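Local structure of DNA polymerase III, beta subunit (1VPK) at the interface of chains A and B. The protein forms a ring-shaped head-to-tail homodimer around DNA and probably tethers DNA polymerase to its template, making synthesis processive. Residues are numbered along the deposited sequence; one frame, centred on the assembly and turned at random. Chains: chain A/B, DNA polymerase III, beta subunit.

The interface of chains A and B. Residues chain A 280, 313-316; chain B 114-115.
A:Asp315 and B:Thr115 face each other as an antiparallel beta bridge across the subunit boundary, and beside them the amide N of A:Glu316 donates to the carbonyl O of B:Ser114 at 3.0 Å. Within this backbone frame A:Asp315 is the polar centre. Its carboxylate oxygen OD1 accepts from two hydroxyls of the other chain: OG of B:Ser114, 2.8 Å away, arrives on the syn side and close to the carboxylate plane, whereas OG1 of B:Thr115, at 2.7 Å from OD1, comes from above that plane, 42° out of it. The two hydroxyl oxygens, OG of B:Ser114 and OG1 of B:Thr115, also lie 3.2 Å apart, within hydrogen-bonding distance, though with both hydrogens given to OD1 any bond between them can only be a secondary or alternative one. Short hydroxyl side chains suit this place, probably because their short reach lets them meet the carboxylate while the backbones stay paired.

The other oxygen, OD2, is held from within chain A. The NH2 of A:Arg280 forms a salt bridge with it at 2.9 Å, and the carboxylate lies at the edge of the guanidinium, in its plane; NE adds weak bonds to the same group. With CG anti to the backbone N (chi1 -165°), A:Asp315 extends its carboxylate to where both arginine and hydroxyls can reach it. A:Arg280, whose chain bends at chi3, supports the aspartate from within its own chain, restraining its rotation, and would probably favour its charged form, while NE also lies against OG1 of B:Thr115.

B:Thr115 has two different branches to offer. While OG1 serves the carboxylate, its methyl CG2, anti to the backbone N, meets CG2 of A:Val313 at 3.9 Å. Threonine suits the place because one branch can bond to the carboxylate while the other packs on valine.

In the fold, chain A's strand 311-318 and helix 271-285, both from the C-terminal domain, receive the start of strand 115-120 from chain B's N-terminal domain, joining the subunits head to tail; two-fold symmetry repeats the contact at the ring's second junction.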
loop_
_atom_site.group_PDB
_atom_site.type_symbol
_atom_site.label_atom_id
_atom_site.label_comp_id
_atom_site.label_asym_id
_atom_site.label_seq_id
_atom_site.Cartn_x
_atom_site.Cartn_y
_atom_site.Cartn_z
ATOM N N ARG A 280 11.450 -5.236 16.515
ATOM C CA ARG A 280 11.142 -6.326 17.455
ATOM C C ARG A 280 10.352 -5.808 18.667
ATOM O O ARG A 280 9.340 -6.398 19.035
ATOM C CB ARG A 280 12.425 -7.112 17.868
ATOM C CG ARG A 280 13.035 -7.797 16.665
ATOM C CD ARG A 280 14.208 -8.722 16.909
ATOM N NE ARG A 280 15.424 -8.054 17.350
ATOM C CZ ARG A 280 16.504 -7.803 16.584
ATOM N NH1 ARG A 280 16.560 -8.140 15.309
ATOM N NH2 ARG A 280 17.548 -7.226 17.107
ATOM N N VAL A 313 8.873 -7.561 25.968
ATOM C CA VAL A 313 10.000 -7.897 25.118
ATOM C C VAL A 313 11.230 -7.183 25.656
ATOM O O VAL A 313 11.154 -6.042 26.099
ATOM C CB VAL A 313 9.783 -7.521 23.626
ATOM C CG1 VAL A 313 9.540 -6.027 23.458
ATOM C CG2 VAL A 313 10.954 -8.000 22.763
ATOM N N VAL A 314 12.352 -7.885 25.617
ATOM C CA VAL A 314 13.654 -7.319 25.898
ATOM C C VAL A 314 14.542 -7.746 24.758
ATOM O O VAL A 314 14.565 -8.925 24.380
ATOM C CB VAL A 314 14.234 -7.845 27.220
ATOM C CG1 VAL A 314 15.654 -7.269 27.437
ATOM C CG2 VAL A 314 13.282 -7.534 28.356
ATOM N N ASP A 315 15.190 -6.779 24.150
ATOM C CA ASP A 315 16.154 -7.031 23.087
ATOM C C ASP A 315 17.503 -6.384 23.427
ATOM O O ASP A 315 17.572 -5.213 23.712
ATOM C CB ASP A 315 15.677 -6.467 21.751
ATOM C CG ASP A 315 16.477 -7.023 20.589
ATOM O OD1 ASP A 315 16.716 -8.248 20.549
ATOM O OD2 ASP A 315 16.914 -6.260 19.733
ATOM N N GLU A 316 18.572 -7.145 23.327
ATOM C CA GLU A 316 19.890 -6.657 23.719
ATOM C C GLU A 316 20.773 -6.490 22.506
ATOM O O GLU A 316 20.956 -7.447 21.777
ATOM C CB GLU A 316 20.509 -7.661 24.662
ATOM C CG GLU A 316 21.891 -7.259 25.161
ATOM C CD GLU A 316 22.313 -8.091 26.354
ATOM O OE1 GLU A 316 21.735 -7.900 27.435
ATOM O OE2 GLU A 316 23.220 -8.933 26.184
ATOM N N SER B 114 19.390 -12.462 20.564
ATOM C CA SER B 114 19.354 -11.246 21.361
ATOM C C SER B 114 18.001 -10.932 22.048
ATOM O O SER B 114 17.951 -10.090 22.943
ATOM C CB SER B 114 19.676 -10.030 20.426
ATOM O OG SER B 114 18.674 -9.857 19.375
ATOM N N THR B 115 16.937 -11.586 21.616
ATOM C CA THR B 115 15.570 -11.189 21.972
ATOM C C THR B 115 14.912 -12.189 22.920
ATOM O O THR B 115 15.078 -13.404 22.756
ATOM C CB THR B 115 14.727 -11.102 20.697
ATOM O OG1 THR B 115 15.514 -10.497 19.667
ATOM C CG2 THR B 115 13.457 -10.305 20.926
#